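Local coordinates for probable hydrolase (Pseudomonas aeruginosa, PDB 7AL6), which is of unknown function but has the alpha/beta hydrolase fold and is probably a hydrolase, perhaps a lipolytic one, at residues Q4-V8 with A18-F22; E144-Q149 with L207-L211; G62-H68 with R200-L205; A166-R170 with A182-A186. All coordinates share one frame; numbering follows the deposited sequence.

Contact 1: Q4-V8 with A18-F22; sequences QVEEV and AAHLF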
# COMPACT_ATOMS: atom_id res chain seq x y z
N GLN A 4 -25.98 19.13 -10.35
CA GLN A 4 -25.99 18.20 -9.23
C GLN A 4 -24.86 17.17 -9.35
O GLN A 4 -24.39 16.87 -10.45
CB GLN A 4 -27.34 17.47 -9.14
CG GLN A 4 -27.58 16.76 -7.79
CD GLN A 4 -27.32 17.67 -6.58
OE1 GLN A 4 -26.61 17.28 -5.63
NE2 GLN A 4 -27.89 18.87 -6.61
N VAL A 5 -24.45 16.62 -8.21
CA VAL A 5 -23.33 15.68 -8.17
C VAL A 5 -23.82 14.27 -8.46
O VAL A 5 -24.70 13.75 -7.77
CB VAL A 5 -22.63 15.74 -6.80
CG1 VAL A 5 -21.47 14.73 -6.74
CG2 VAL A 5 -22.12 17.16 -6.54
N GLU A 6 -23.21 13.62 -9.44
CA GLU A 6 -23.68 12.31 -9.88
C GLU A 6 -22.66 11.20 -9.75
O GLU A 6 -23.06 10.04 -9.79
CB GLU A 6 -24.10 12.35 -11.35
CG GLU A 6 -24.92 13.54 -11.74
CD GLU A 6 -25.50 13.38 -13.14
OE1 GLU A 6 -26.70 13.71 -13.31
OE2 GLU A 6 -24.77 12.91 -14.04
N GLU A 7 -21.39 11.53 -9.78
CA GLU A 7 -20.31 10.54 -9.73
C GLU A 7 -19.32 10.96 -8.65
O GLU A 7 -18.84 12.07 -8.72
CB GLU A 7 -19.72 10.43 -11.13
CG GLU A 7 -18.68 9.37 -11.26
CD GLU A 7 -19.16 7.95 -11.04
OE1 GLU A 7 -18.43 7.22 -10.42
OE2 GLU A 7 -20.23 7.62 -11.47
N VAL A 8 -19.00 10.08 -7.73
CA VAL A 8 -18.10 10.40 -6.59
C VAL A 8 -17.20 9.23 -6.20
O VAL A 8 -17.44 8.12 -6.60
CB VAL A 8 -18.94 10.81 -5.37
CG1 VAL A 8 -19.82 12.01 -5.66
CG2 VAL A 8 -19.76 9.65 -4.87
N ALA A 18 -15.85 3.80 -5.87
CA ALA A 18 -16.60 4.69 -6.74
C ALA A 18 -18.09 4.41 -6.63
O ALA A 18 -18.50 3.26 -6.40
CB ALA A 18 -16.15 4.52 -8.19
N ALA A 19 -18.90 5.45 -6.84
CA ALA A 19 -20.35 5.28 -6.86
C ALA A 19 -21.00 6.30 -7.78
O ALA A 19 -20.50 7.43 -7.94
CB ALA A 19 -20.96 5.45 -5.48
N HIS A 20 -22.11 5.90 -8.38
CA HIS A 20 -23.00 6.80 -9.11
C HIS A 20 -24.19 7.11 -8.22
O HIS A 20 -24.77 6.21 -7.61
CB HIS A 20 -23.46 6.20 -10.45
CG HIS A 20 -24.01 7.22 -11.40
ND1 HIS A 20 -23.20 7.99 -12.21
CD2 HIS A 20 -25.28 7.66 -11.61
CE1 HIS A 20 -23.96 8.83 -12.90
NE2 HIS A 20 -25.21 8.67 -12.54
N LEU A 21 -24.57 8.38 -8.16
CA LEU A 21 -25.64 8.87 -7.27
C LEU A 21 -26.92 9.10 -8.06
O LEU A 21 -26.87 9.83 -9.02
CB LEU A 21 -25.16 10.16 -6.62
CG LEU A 21 -23.89 10.06 -5.80
CD1 LEU A 21 -23.57 11.39 -5.15
CD2 LEU A 21 -23.98 8.97 -4.77
N PHE A 22 -28.04 8.53 -7.64
CA PHE A 22 -29.34 8.73 -8.31
C PHE A 22 -30.38 9.25 -7.32
O PHE A 22 -30.33 8.92 -6.17
CB PHE A 22 -29.92 7.43 -8.83
CG PHE A 22 -29.14 6.72 -9.89
CD1 PHE A 22 -29.31 7.04 -11.22
CD2 PHE A 22 -28.26 5.71 -9.56
CE1 PHE A 22 -28.60 6.38 -12.20
CE2 PHE A 22 -27.56 5.06 -10.55
CZ PHE A 22 -27.74 5.39 -11.86

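Contact 2: E144-Q149 with L207-L211; sequences EALKAQ and LPSPL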
# COMPACT_ATOMS: atom_id res chain seq x y z
N GLU A 144 -7.21 -26.59 -2.02
CA GLU A 144 -7.40 -26.06 -3.35
C GLU A 144 -7.30 -24.53 -3.36
O GLU A 144 -6.79 -23.94 -4.32
CB GLU A 144 -8.74 -26.58 -3.85
CG GLU A 144 -9.22 -26.01 -5.14
CD GLU A 144 -10.74 -25.97 -5.18
OE1 GLU A 144 -11.32 -24.92 -5.52
OE2 GLU A 144 -11.35 -27.02 -4.83
N ALA A 145 -7.77 -23.86 -2.29
CA ALA A 145 -7.64 -22.41 -2.24
C ALA A 145 -6.18 -22.00 -2.07
O ALA A 145 -5.71 -21.05 -2.70
CB ALA A 145 -8.49 -21.84 -1.12
N LEU A 146 -5.44 -22.72 -1.24
CA LEU A 146 -4.02 -22.41 -1.00
C LEU A 146 -3.24 -22.59 -2.30
O LEU A 146 -2.43 -21.75 -2.61
CB LEU A 146 -3.49 -23.29 0.12
CG LEU A 146 -4.09 -23.06 1.49
CD1 LEU A 146 -3.49 -24.01 2.49
CD2 LEU A 146 -3.92 -21.63 1.94
N LYS A 147 -3.51 -23.65 -3.05
CA LYS A 147 -2.83 -23.96 -4.32
C LYS A 147 -3.13 -22.87 -5.35
O LYS A 147 -2.22 -22.44 -5.99
CB LYS A 147 -3.20 -25.37 -4.79
CG LYS A 147 -2.27 -26.46 -4.30
CD LYS A 147 -2.94 -27.70 -3.75
CE LYS A 147 -3.12 -28.82 -4.75
NZ LYS A 147 -3.39 -30.12 -4.08
N ALA A 148 -4.37 -22.42 -5.43
CA ALA A 148 -4.80 -21.36 -6.37
C ALA A 148 -4.04 -20.07 -6.02
O ALA A 148 -3.63 -19.38 -6.92
CB ALA A 148 -6.28 -21.20 -6.32
N GLN A 149 -3.87 -19.77 -4.74
CA GLN A 149 -3.13 -18.59 -4.31
C GLN A 149 -1.67 -18.66 -4.75
O GLN A 149 -1.08 -17.64 -5.13
CB GLN A 149 -3.22 -18.44 -2.79
CG GLN A 149 -4.58 -17.99 -2.28
CD GLN A 149 -4.75 -16.46 -2.19
OE1 GLN A 149 -4.02 -15.70 -2.81
NE2 GLN A 149 -5.74 -16.03 -1.41
N LEU A 207 -10.12 -16.47 -7.40
CA LEU A 207 -9.67 -17.44 -6.42
C LEU A 207 -10.89 -18.13 -5.80
O LEU A 207 -11.96 -17.52 -5.68
CB LEU A 207 -8.88 -16.77 -5.32
CG LEU A 207 -7.50 -16.23 -5.72
CD1 LEU A 207 -7.01 -15.26 -4.63
CD2 LEU A 207 -6.49 -17.36 -5.92
N PRO A 208 -10.77 -19.39 -5.43
CA PRO A 208 -11.86 -20.03 -4.67
C PRO A 208 -11.77 -19.65 -3.20
O PRO A 208 -10.70 -19.36 -2.68
CB PRO A 208 -11.61 -21.52 -4.88
CG PRO A 208 -10.14 -21.65 -5.09
CD PRO A 208 -9.68 -20.32 -5.74
N SER A 209 -12.92 -19.64 -2.53
CA SER A 209 -12.93 -19.29 -1.13
C SER A 209 -12.15 -20.32 -0.32
O SER A 209 -12.17 -21.52 -0.64
CB SER A 209 -14.36 -19.19 -0.60
OG SER A 209 -14.31 -18.88 0.79
N PRO A 210 -11.41 -19.90 0.71
CA PRO A 210 -10.78 -20.89 1.57
C PRO A 210 -11.76 -21.59 2.51
O PRO A 210 -11.40 -22.61 3.11
CB PRO A 210 -9.78 -20.07 2.37
CG PRO A 210 -10.39 -18.69 2.40
CD PRO A 210 -11.13 -18.51 1.14
N LEU A 211 -12.89 -20.96 2.80
CA LEU A 211 -13.90 -21.55 3.69
C LEU A 211 -15.28 -21.17 3.17
O LEU A 211 -15.70 -20.07 3.42
CB LEU A 211 -13.72 -21.03 5.11
CG LEU A 211 -14.66 -21.64 6.14
CD1 LEU A 211 -14.47 -23.14 6.25
CD2 LEU A 211 -14.48 -21.00 7.49

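Contact 3: G62-H68 with R200-L205; sequences GHGHSAH and RTDARL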
# COMPACT_ATOMS: atom_id res chain seq x y z
N GLY A 62 -12.52 -3.85 -6.68
CA GLY A 62 -12.00 -4.62 -7.81
C GLY A 62 -12.95 -4.64 -8.99
O GLY A 62 -12.71 -5.39 -9.89
N HIS A 63 -14.00 -3.84 -8.98
CA HIS A 63 -15.03 -3.76 -10.05
C HIS A 63 -15.22 -2.32 -10.51
O HIS A 63 -14.90 -1.43 -9.77
CB HIS A 63 -16.38 -4.29 -9.58
CG HIS A 63 -16.45 -5.73 -9.21
ND1 HIS A 63 -15.88 -6.23 -8.10
CD2 HIS A 63 -17.09 -6.76 -9.78
CE1 HIS A 63 -16.13 -7.51 -8.02
NE2 HIS A 63 -16.86 -7.85 -9.03
N GLY A 64 -15.70 -2.13 -11.73
CA GLY A 64 -16.04 -0.81 -12.25
C GLY A 64 -14.89 0.16 -12.10
O GLY A 64 -13.80 -0.11 -12.54
N HIS A 65 -15.16 1.26 -11.43
CA HIS A 65 -14.12 2.27 -11.19
C HIS A 65 -13.63 2.31 -9.73
O HIS A 65 -12.87 3.22 -9.36
CB HIS A 65 -14.64 3.65 -11.64
CG HIS A 65 -14.79 3.76 -13.13
ND1 HIS A 65 -15.47 4.77 -13.76
CD2 HIS A 65 -14.35 2.94 -14.12
CE1 HIS A 65 -15.44 4.59 -15.07
NE2 HIS A 65 -14.77 3.48 -15.31
N SER A 66 -14.03 1.34 -8.91
CA SER A 66 -13.56 1.30 -7.53
C SER A 66 -12.12 0.81 -7.49
O SER A 66 -11.69 0.03 -8.34
CB SER A 66 -14.46 0.40 -6.66
OG SER A 66 -15.62 1.13 -6.25
N ALA A 67 -11.39 1.19 -6.46
CA ALA A 67 -10.04 0.69 -6.34
C ALA A 67 -10.03 -0.82 -6.15
O ALA A 67 -10.98 -1.41 -5.64
CB ALA A 67 -9.35 1.37 -5.15
N HIS A 68 -8.94 -1.44 -6.60
CA HIS A 68 -8.58 -2.78 -6.17
C HIS A 68 -8.15 -2.75 -4.70
O HIS A 68 -7.60 -1.77 -4.21
CB HIS A 68 -7.43 -3.34 -7.02
CG HIS A 68 -7.73 -3.40 -8.47
ND1 HIS A 68 -8.86 -4.00 -8.96
CD2 HIS A 68 -7.06 -2.90 -9.53
CE1 HIS A 68 -8.87 -3.88 -10.28
NE2 HIS A 68 -7.79 -3.21 -10.64
N ARG A 200 -11.76 -4.34 -16.82
CA ARG A 200 -10.99 -4.04 -15.59
C ARG A 200 -11.39 -5.05 -14.52
O ARG A 200 -12.55 -5.17 -14.24
CB ARG A 200 -11.25 -2.61 -15.12
CG ARG A 200 -10.52 -2.24 -13.84
CD ARG A 200 -10.50 -0.76 -13.53
NE ARG A 200 -9.76 -0.54 -12.31
CZ ARG A 200 -10.24 -0.74 -11.11
NH1 ARG A 200 -11.49 -1.12 -10.95
NH2 ARG A 200 -9.48 -0.54 -10.05
N THR A 201 -10.42 -5.67 -13.89
CA THR A 201 -10.74 -6.71 -12.93
C THR A 201 -9.49 -7.03 -12.10
O THR A 201 -8.38 -6.61 -12.41
CB THR A 201 -11.27 -7.95 -13.65
OG1 THR A 201 -11.93 -8.81 -12.72
CG2 THR A 201 -10.13 -8.71 -14.33
N ASP A 202 -9.73 -7.70 -10.99
CA ASP A 202 -8.66 -8.15 -10.11
C ASP A 202 -8.60 -9.66 -10.26
O ASP A 202 -9.62 -10.35 -10.14
CB ASP A 202 -8.95 -7.71 -8.68
CG ASP A 202 -7.76 -7.81 -7.77
OD1 ASP A 202 -7.02 -8.85 -7.78
OD2 ASP A 202 -7.59 -6.84 -6.98
N ALA A 203 -7.41 -10.16 -10.59
CA ALA A 203 -7.25 -11.59 -10.75
C ALA A 203 -7.60 -12.35 -9.48
O ALA A 203 -7.95 -13.52 -9.54
CB ALA A 203 -5.82 -11.91 -11.17
N ARG A 204 -7.52 -11.71 -8.31
CA ARG A 204 -7.90 -12.40 -7.09
C ARG A 204 -9.37 -12.78 -7.11
O ARG A 204 -9.77 -13.67 -6.35
CB ARG A 204 -7.58 -11.53 -5.87
CG ARG A 204 -6.08 -11.36 -5.60
CD ARG A 204 -5.89 -10.42 -4.42
NE ARG A 204 -5.92 -9.03 -4.87
CZ ARG A 204 -5.68 -7.99 -4.09
NH1 ARG A 204 -5.41 -8.16 -2.80
NH2 ARG A 204 -5.74 -6.77 -4.61
N LEU A 205 -10.18 -12.10 -7.92
CA LEU A 205 -11.60 -12.40 -7.98
C LEU A 205 -11.86 -13.81 -8.48
O LEU A 205 -12.98 -14.30 -8.34
CB LEU A 205 -12.32 -11.40 -8.90
CG LEU A 205 -12.45 -10.01 -8.27
CD1 LEU A 205 -12.89 -8.97 -9.23
CD2 LEU A 205 -13.41 -10.05 -7.08
O HOH W 1 -13.81 -7.14 -12.03

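Contact 4: A166-R170 with A182-A186; sequences AVEAR and AELLA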
# COMPACT_ATOMS: atom_id res chain seq x y z
N ALA A 166 -14.85 -6.47 -27.33
CA ALA A 166 -14.92 -6.53 -25.87
C ALA A 166 -16.36 -6.78 -25.41
O ALA A 166 -16.60 -7.60 -24.51
CB ALA A 166 -14.37 -5.23 -25.27
N VAL A 167 -17.32 -6.13 -26.06
CA VAL A 167 -18.74 -6.30 -25.77
C VAL A 167 -19.16 -7.74 -26.01
O VAL A 167 -19.71 -8.41 -25.12
CB VAL A 167 -19.57 -5.34 -26.63
CG1 VAL A 167 -21.02 -5.80 -26.74
CG2 VAL A 167 -19.46 -3.94 -26.09
N GLU A 168 -18.95 -8.23 -27.24
CA GLU A 168 -19.31 -9.60 -27.57
C GLU A 168 -18.63 -10.59 -26.64
O GLU A 168 -19.22 -11.62 -26.31
CB GLU A 168 -18.95 -9.90 -29.03
CG GLU A 168 -19.86 -9.15 -30.00
CD GLU A 168 -19.26 -8.94 -31.39
OE1 GLU A 168 -19.71 -8.00 -32.08
OE2 GLU A 168 -18.37 -9.73 -31.78
N ALA A 169 -17.42 -10.30 -26.16
CA ALA A 169 -16.85 -11.23 -25.18
C ALA A 169 -17.71 -11.31 -23.91
O ALA A 169 -17.74 -12.36 -23.24
CB ALA A 169 -15.42 -10.82 -24.86
N ARG A 170 -18.43 -10.22 -23.58
CA ARG A 170 -19.24 -10.20 -22.36
C ARG A 170 -20.61 -10.85 -22.58
O ARG A 170 -21.21 -11.37 -21.64
CB ARG A 170 -19.41 -8.75 -21.85
CG ARG A 170 -20.28 -8.56 -20.60
CD ARG A 170 -19.74 -9.27 -19.39
NE ARG A 170 -20.59 -9.12 -18.20
CZ ARG A 170 -21.62 -9.92 -17.92
NH1 ARG A 170 -21.91 -10.93 -18.74
NH2 ARG A 170 -22.34 -9.74 -16.82
N ALA A 182 -24.53 -5.49 -22.19
CA ALA A 182 -23.08 -5.63 -22.25
C ALA A 182 -22.41 -4.32 -22.61
O ALA A 182 -21.39 -3.96 -22.01
CB ALA A 182 -22.72 -6.74 -23.22
N GLU A 183 -23.01 -3.54 -23.52
CA GLU A 183 -22.55 -2.18 -23.81
C GLU A 183 -22.58 -1.29 -22.57
O GLU A 183 -21.65 -0.53 -22.31
CB GLU A 183 -23.41 -1.55 -24.92
CG GLU A 183 -23.20 -2.24 -26.27
CD GLU A 183 -24.02 -1.65 -27.43
OE1 GLU A 183 -24.82 -0.71 -27.23
OE2 GLU A 183 -23.85 -2.18 -28.54
N LEU A 184 -23.70 -1.30 -21.83
CA LEU A 184 -23.82 -0.45 -20.65
C LEU A 184 -22.76 -0.81 -19.61
O LEU A 184 -22.06 0.05 -19.08
CB LEU A 184 -25.24 -0.58 -20.09
CG LEU A 184 -26.31 0.12 -20.92
CD1 LEU A 184 -27.72 -0.34 -20.51
CD2 LEU A 184 -26.19 1.61 -20.79
N LEU A 185 -22.59 -2.10 -19.34
CA LEU A 185 -21.55 -2.50 -18.42
C LEU A 185 -20.15 -2.14 -18.93
O LEU A 185 -19.28 -1.79 -18.12
CB LEU A 185 -21.67 -3.98 -18.16
CG LEU A 185 -22.91 -4.39 -17.35
CD1 LEU A 185 -23.08 -5.88 -17.46
CD2 LEU A 185 -22.77 -3.96 -15.89
N ALA A 186 -19.92 -2.22 -20.25
CA ALA A 186 -18.62 -1.90 -20.84
C ALA A 186 -18.23 -0.44 -20.65
O ALA A 186 -17.04 -0.13 -20.59
CB ALA A 186 -18.62 -2.19 -22.35

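Contact 1: Q4-V8 with A18-F22
The imidazole of His20 meets the segment 4-8 by one face and by its edge. Over the face sits the backbone oxygen of Glu6, displaced toward the rim, while at the edge and in plane ND1 gives a hydrogen bond to Glu7 OE2 at 3.1 Å. His20 CD2 in turn lies over a face of the Phe22 ring, offset toward its rim. The carboxylate plane of Glu7 is turned 40° from the imidazole. Its chain leaves CB with CG anti to the backbone N (chi1 -175°) and then bends at chi2, which folds the carboxylate back over the neighbouring strand.

Glu7 and His20 form a non-hydrogen-bonded antiparallel pair. Val8 and Ala19 make the next, hydrogen-bonded pair, with Val8 N to Ala19 O and Ala19 N to Val8 O both 3.1 Å. Leu21 N binds Glu6 O at 2.8 Å. Leu21 CD1 packs across Val8 CG1 at 3.8 Å and also touches Val5 O at 3.7 Å.

These strands are the hairpin at the edge of the central sheet, and Val8 packs on Leu190 of the second subunit. Glu7 OE1 has a salt bridge to Arg188, which would favour an ionised glutamate; the effect on His20 is harder to judge, because Arg188 is close.

Contact 2: E144-Q149 with L207-L211
The helical segment 144-149 presents Ala145 and Ala148, one turn apart, to the irregular chain 207-211, whose backbone comes within 5.2 Å of it between Ala145 CA and Pro210 CA. Two small methyls thus let the proline-rich chain lie close against the helix. Ala148 CB meets Pro208 CD at 3.6 Å. Ala145 CB points at the chain, 3.7 Å from Pro210 CA, and also touches the carbonyl oxygens of Pro208 and Ser209.

Leu207 divides its two branches: CD2 rests on the backbone of Ala148, 3.6 Å from its O, and CD1 sits over the face of the Gln149 amide, 3.5 Å from its CD. The glutamine chain bends at chi2 (-90°), and the two side chains cross at about a right angle. Glu144 OE1 reaches Pro208 CB at 3.5 Å, while its OE2 is held by a salt bridge to Lys141.

Within the loop, Ser209 OG accepts from Leu211 N in an ST turn. Helix 138-150 lies in the insertion between sheet strands 119-125 and 229-234, where alpha/beta hydrolases commonly carry a cap, and probably belongs to one. No hydrogen bond joins 144-149 to 207-211; their cohesion rests on van der Waals packing of leucine and proline carbons against alanine methyls, the amide face of Gln149 and a carboxylate oxygen of Glu144.

Contact 3: G62-H68 with R200-L205
Stacking and hydrogen bonding meet at Arg200, whose guanidinium lies flat on the imidazole of His68 with centres 3.8 Å apart and planes at 14°. NH2 stands over the centre of the ring. The arginine has CG anti to the backbone N (chi1 178°) and an extended chain long enough to bring the guanidinium to the turn of 62-68.

There it meets backbone oxygens. NH1 donates to Gly64 O at 3.0 Å, reaching it from above the carbonyl plane, and both NH1 and NH2 make weak bonds to Ser66 O at 2.9 Å. These acceptors belong to the type II' beta turn His63-Ser66, closed by Ser66 N on His63 O. NH2 also forms a salt bridge with Glu16 of the second subunit.

A water bridges the segments, donating to Gly62 O at 3.0 Å and to Arg200 O, and accepting from Thr201 OG1.

Leu205 makes van der Waals contact, CD1 with Gly62 O at 3.6 Å and both methyls with His63 CE1. Beside His68, the Asp202 carboxylate stands almost perpendicular to the ring, with OD2 3.5 Å from His68 CB. Arg204 grips Asp202 side-on through NE and NH2, while OD1 takes Arg204 N in an Asx turn, and OD2 also binds Tyr75.

The guanidinium is thus met by turn carbonyls, an imidazole face and the carboxylate of Glu16 of the second subunit, tying this loop to the assembly. His68 ND1 is buried without a partner in the model; Arg200 and the nearby carboxylates would probably pull its ionisation in opposite directions.

Contact 4: A166-R170 with A182-A186
Arg170 runs alongside Ala182 and ends near Leu185, the near half of its chain meeting Ala182 and its far end Leu185. Its CB lies 4.1 Å from Ala182 CB, and CG, placed anti to the backbone N (chi1 178°), comes to 4.0 Å from the same methyl. At chi2 (61°) the chain bends, and beyond the bend it runs across the neighbouring helix, its side chain crossing that of Leu185 obliquely. NE then passes 4.2 Å from Leu185 CD1, and NH2 reaches 4.0 Å from that methyl. The charged tip finds its polar partner elsewhere, in a salt bridge from NH2 to Asp38.

One turn earlier, Val167 meets the same alanine. Its CG1 touches Ala182 CB at 4.0 Å. The second branch, CG2, lies 4.1 Å from Glu183 CG and 4.2 Å from Ala186 CB. Ala182 therefore sits between Val167 and Arg170, its CB also close to Val167 O. No hydrogen bond passes between the segments, and the contact is van der Waals packing, mostly between carbon atoms.

The two helix segments approach to 9.1 Å between axes, with their directions 119° apart. Helices 163-172 and 179-189 lie in the insertion between sheet strands 119-125 and 229-234, consistent with the cap that alpha/beta hydrolases commonly carry there. Trp199 of strand 196-199 packs on Arg170 and Ala186 and bonds Ala166 O through its indole nitrogen. Leu267 of helix 265-268 touches Leu185, and Leu3 of the second subunit packs against Glu183.

From the N terminus, contact 1 closes first, a short hairpin at the edge of the main sheet. Contact 3 opens next, at the loop after strand 53-58, and joins 62-68 to 200-205 across 131 residues. Contact 2 opens inside that loop, on helix 138-150, but closes beyond it at 207-211, so contacts 2 and 3 cross. Contact 4 is nested within both, pairing helices 163-172 and 179-189. Contacts 1 and 3 touch where Ser66 OG meets Ala18 N, joining sheet edge and turn. Contacts 1, 3 and 4 all reach the second subunit, whereas contact 2 lies far from contact 1, their centres about 35 Å apart, and meets the third subunit.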